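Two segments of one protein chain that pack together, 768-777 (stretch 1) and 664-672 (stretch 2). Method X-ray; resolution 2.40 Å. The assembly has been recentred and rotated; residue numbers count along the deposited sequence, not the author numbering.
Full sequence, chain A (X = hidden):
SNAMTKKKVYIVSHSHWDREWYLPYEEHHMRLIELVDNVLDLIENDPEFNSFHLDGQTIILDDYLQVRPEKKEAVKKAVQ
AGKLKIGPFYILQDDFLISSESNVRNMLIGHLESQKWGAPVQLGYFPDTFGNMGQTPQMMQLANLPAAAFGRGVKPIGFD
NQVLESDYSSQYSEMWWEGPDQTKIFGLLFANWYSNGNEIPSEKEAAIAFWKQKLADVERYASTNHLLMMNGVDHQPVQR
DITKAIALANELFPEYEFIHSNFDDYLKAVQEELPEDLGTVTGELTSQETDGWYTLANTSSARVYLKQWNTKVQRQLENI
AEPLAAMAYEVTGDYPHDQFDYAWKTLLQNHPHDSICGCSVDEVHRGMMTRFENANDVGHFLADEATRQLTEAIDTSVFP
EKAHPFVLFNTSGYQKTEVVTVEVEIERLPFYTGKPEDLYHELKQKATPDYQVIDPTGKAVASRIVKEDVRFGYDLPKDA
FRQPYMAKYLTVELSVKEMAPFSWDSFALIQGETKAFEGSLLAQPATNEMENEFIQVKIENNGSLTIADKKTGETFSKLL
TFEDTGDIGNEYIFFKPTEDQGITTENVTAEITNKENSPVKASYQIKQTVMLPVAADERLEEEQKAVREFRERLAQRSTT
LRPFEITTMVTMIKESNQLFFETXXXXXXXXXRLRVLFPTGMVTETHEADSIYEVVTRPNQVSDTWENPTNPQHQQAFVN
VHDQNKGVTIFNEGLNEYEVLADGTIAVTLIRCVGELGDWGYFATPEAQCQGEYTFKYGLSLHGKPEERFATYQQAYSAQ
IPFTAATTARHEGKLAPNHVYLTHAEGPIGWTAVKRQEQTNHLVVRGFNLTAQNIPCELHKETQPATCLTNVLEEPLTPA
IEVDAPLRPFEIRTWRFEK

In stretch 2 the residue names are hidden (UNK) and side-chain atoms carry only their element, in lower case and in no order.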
# COMPACT_ATOMS: atom_id res chain seq x y z
N ALA A 768 5.80 -12.05 10.28
CA ALA A 768 4.78 -12.95 10.80
C ALA A 768 4.93 -13.18 12.30
O ALA A 768 4.04 -13.81 12.90
CB ALA A 768 4.84 -14.29 10.06
N GLN A 769 6.02 -12.71 12.91
CA GLN A 769 6.18 -12.78 14.35
C GLN A 769 5.30 -11.78 15.09
O GLN A 769 5.24 -11.83 16.32
CB GLN A 769 7.65 -12.57 14.73
CG GLN A 769 8.61 -13.61 14.18
CD GLN A 769 8.52 -14.94 14.90
OE1 GLN A 769 7.71 -15.12 15.81
NE2 GLN A 769 9.36 -15.89 14.50
N CYS A 770 4.64 -10.87 14.37
CA CYS A 770 3.64 -9.97 14.94
C CYS A 770 4.20 -9.18 16.13
O CYS A 770 3.62 -9.15 17.21
CB CYS A 770 2.38 -10.74 15.34
SG CYS A 770 1.58 -11.61 13.98
N GLN A 771 5.33 -8.53 15.91
CA GLN A 771 5.95 -7.72 16.95
C GLN A 771 5.28 -6.36 17.03
O GLN A 771 4.97 -5.74 16.01
CB GLN A 771 7.45 -7.55 16.68
CG GLN A 771 8.23 -8.86 16.57
CD GLN A 771 8.37 -9.58 17.90
OE1 GLN A 771 9.33 -9.34 18.64
NE2 GLN A 771 7.43 -10.46 18.20
N GLY A 772 5.05 -5.89 18.26
CA GLY A 772 4.57 -4.54 18.47
C GLY A 772 3.34 -4.53 19.36
O GLY A 772 3.03 -5.51 20.04
N GLU A 773 2.65 -3.39 19.34
CA GLU A 773 1.48 -3.18 20.18
C GLU A 773 0.25 -3.85 19.57
O GLU A 773 0.02 -3.77 18.36
CB GLU A 773 1.22 -1.69 20.35
CG GLU A 773 2.35 -0.91 21.02
CD GLU A 773 2.17 -0.78 22.52
OE1 GLU A 773 3.17 -0.56 23.22
OE2 GLU A 773 1.02 -0.89 22.99
N TYR A 774 -0.55 -4.50 20.42
CA TYR A 774 -1.76 -5.17 19.98
C TYR A 774 -2.85 -5.01 21.03
O TYR A 774 -2.57 -4.97 22.24
CB TYR A 774 -1.52 -6.66 19.71
CG TYR A 774 -0.79 -6.94 18.42
CD1 TYR A 774 0.59 -6.95 18.37
CD2 TYR A 774 -1.49 -7.18 17.24
CE1 TYR A 774 1.26 -7.19 17.18
CE2 TYR A 774 -0.84 -7.42 16.05
CZ TYR A 774 0.54 -7.43 16.03
OH TYR A 774 1.20 -7.68 14.85
N THR A 775 -4.09 -4.91 20.57
CA THR A 775 -5.26 -4.81 21.43
C THR A 775 -6.30 -5.81 20.96
O THR A 775 -6.75 -5.73 19.81
CB THR A 775 -5.84 -3.39 21.42
OG1 THR A 775 -4.85 -2.46 21.90
CG2 THR A 775 -7.07 -3.31 22.31
N PHE A 776 -6.67 -6.73 21.83
CA PHE A 776 -7.63 -7.78 21.52
C PHE A 776 -8.94 -7.49 22.24
O PHE A 776 -8.96 -7.37 23.47
CB PHE A 776 -7.09 -9.16 21.91
CG PHE A 776 -5.68 -9.40 21.47
CD1 PHE A 776 -5.40 -9.71 20.15
CD2 PHE A 776 -4.63 -9.31 22.37
CE1 PHE A 776 -4.09 -9.93 19.74
CE2 PHE A 776 -3.33 -9.52 21.96
CZ PHE A 776 -3.06 -9.84 20.64
N LYS A 777 -10.03 -7.38 21.48
CA LYS A 777 -11.35 -7.10 22.02
C LYS A 777 -12.19 -8.37 21.98
O LYS A 777 -12.37 -8.97 20.91
CB LYS A 777 -12.04 -5.98 21.24
CG LYS A 777 -11.35 -4.63 21.36
CD LYS A 777 -12.11 -3.55 20.61
CE LYS A 777 -11.43 -2.20 20.74
NZ LYS A 777 -12.17 -1.13 20.01
N UNK A 664 -4.31 -5.80 26.09
CA UNK A 664 -3.27 -5.12 25.34
C UNK A 664 -1.90 -5.66 25.74
O UNK A 664 -1.62 -5.85 26.92
c UNK A 664 -4.62 -3.02 25.08
o UNK A 664 -3.15 -3.33 26.97
c UNK A 664 -3.30 -3.60 25.57
N UNK A 665 -1.06 -5.91 24.74
CA UNK A 665 0.30 -6.40 24.95
C UNK A 665 1.25 -5.65 24.03
O UNK A 665 0.85 -5.08 23.01
c UNK A 665 0.47 -9.68 22.85
c UNK A 665 0.43 -7.93 24.70
c UNK A 665 0.17 -8.25 23.23
c UNK A 665 -0.51 -8.71 25.60
N UNK A 666 2.53 -5.65 24.40
CA UNK A 666 3.61 -5.17 23.55
C UNK A 666 4.45 -6.40 23.19
O UNK A 666 5.46 -6.70 23.83
c UNK A 666 5.56 -3.57 23.37
n UNK A 666 6.59 -3.02 24.00
o UNK A 666 5.49 -3.65 22.14
c UNK A 666 4.44 -4.09 24.25
N UNK A 667 4.02 -7.10 22.15
CA UNK A 667 4.60 -8.40 21.80
C UNK A 667 6.02 -8.21 21.28
O UNK A 667 6.23 -7.80 20.14
c UNK A 667 4.21 -10.49 20.44
o UNK A 667 4.36 -10.86 19.28
c UNK A 667 3.72 -9.10 20.77
n UNK A 667 4.47 -11.28 21.48
N UNK A 668 7.00 -8.49 22.14
CA UNK A 668 8.40 -8.56 21.75
C UNK A 668 8.92 -9.99 21.82
O UNK A 668 10.12 -10.22 21.99
c UNK A 668 8.87 -6.16 22.48
c UNK A 668 9.24 -7.63 22.61
o UNK A 668 9.92 -6.05 20.33
c UNK A 668 9.02 -5.64 21.06
n UNK A 668 8.13 -4.74 20.65
N UNK A 669 8.02 -10.96 21.69
CA UNK A 669 8.34 -12.38 21.81
C UNK A 669 8.08 -13.04 20.47
O UNK A 669 7.13 -12.69 19.76
c UNK A 669 7.80 -14.53 23.03
c UNK A 669 9.20 -12.38 24.71
c UNK A 669 7.75 -12.35 24.27
c UNK A 669 7.50 -13.04 22.93
N UNK A 670 8.93 -13.99 20.11
CA UNK A 670 8.83 -14.70 18.84
C UNK A 670 8.57 -16.18 19.07
O UNK A 670 8.83 -16.72 20.15
n UNK A 670 13.49 -11.39 16.06
c UNK A 670 10.12 -14.53 18.01
c UNK A 670 11.78 -12.97 16.97
c UNK A 670 12.15 -11.52 16.69
c UNK A 670 10.44 -13.09 17.68
N UNK A 671 8.03 -16.83 18.04
CA UNK A 671 7.84 -18.28 18.01
C UNK A 671 6.97 -18.77 19.17
O UNK A 671 7.33 -19.68 19.90
c UNK A 671 9.19 -19.00 18.00
o UNK A 671 9.52 -18.54 15.68
c UNK A 671 10.05 -18.62 16.81
o UNK A 671 11.26 -18.38 17.01
N UNK A 672 5.80 -18.15 19.32
CA UNK A 672 4.91 -18.50 20.42
C UNK A 672 3.47 -18.21 20.04
O UNK A 672 3.19 -17.56 19.03
n UNK A 672 4.64 -14.17 21.23
c UNK A 672 5.29 -17.75 21.70
n UNK A 672 4.17 -15.70 22.66
c UNK A 672 4.01 -14.42 22.36
c UNK A 672 4.93 -16.30 21.67
c UNK A 672 5.22 -15.33 20.77

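Position 664 carries three side-chain atoms, a carbon bearing one oxygen and one carbon; the terminal carbon lies 3.2 Å from Thr 775 OG1. That beta-branched hydroxyl pattern is threonine. Thr 664 and Thr 775 form a non-hydrogen-bonded antiparallel pair.

Position 665 has four carbons, forked at the first, with one arm two carbons long; its carbons lie near Tyr 774 CB and the Phe 776 ring, which fits isoleucine. Ile 665 CG1 is 4.2 Å from Tyr 774 CB, and Ile 665 CD1 sits at the edge of the Phe 776 ring, 3.9 Å from Phe 776 CE2.

At 666 two carbons, the second bearing one oxygen and one nitrogen and lying 3.8 Å from Glu 773 OE1, define a short amide, hence asparagine. Asn 666 is on the sheet face shared by Glu 773 and Thr 775.

Position 667 repeats the same four atoms; its CB lies 4.5 Å from Tyr 774 CD1, oblique to the ring. It is likewise asparagine. The modelled amide of Asn 667 is probably turned over, so its polar contacts are left unassigned.

Position 668 extends the amide by one carbon: three carbons, the third carrying oxygen and nitrogen. CB points away from stretch 1, but the end comes near Gln 771 and Gly 772. This is glutamine. Gln 668 NE2 is 4.1 Å from Gly 772 N and, within stretch 2, donates to Asn 666 OD1 at 3.2 Å.

Position 669 again shows four carbons forked at the first with one longer arm. Its CB points away; the backbone O makes the contact, accepting from Gln 771 NE2 at 2.7 Å. The fork gives isoleucine.

Position 670 is a row of four carbons ending in nitrogen, with CB 3.3 Å from Gln 769 OE1 and the end leading away: lysine.

Position 671 has two carbons, the second with two oxygens, one accepting from Gln 769 NE2 at 2.9 Å (174°). Its backbone N donates to Gln 769 OE1 at 2.8 Å, so one amide is gripped at both ends. The carboxylate one carbon out is aspartate.

Position 672 holds one carbon and a five-membered ring of three carbons and two nitrogens, histidine, which makes no contact with stretch 1.

The contact buries 701 Å². The antiparallel strands (158°) are joined by paired backbone bonds: Ile 665 N to Tyr 774 O (3.1 Å) and Tyr 774 N to Ile 665 O (3.0 Å), then Asn 667 N to Gly 772 O (2.8 Å) and Gly 772 N to Asn 667 O (2.9 Å). Beyond the strands, Gln 769 and Gln 771 take over with side-chain amides.

Stretch 2 (664-672) TINNQIKDH
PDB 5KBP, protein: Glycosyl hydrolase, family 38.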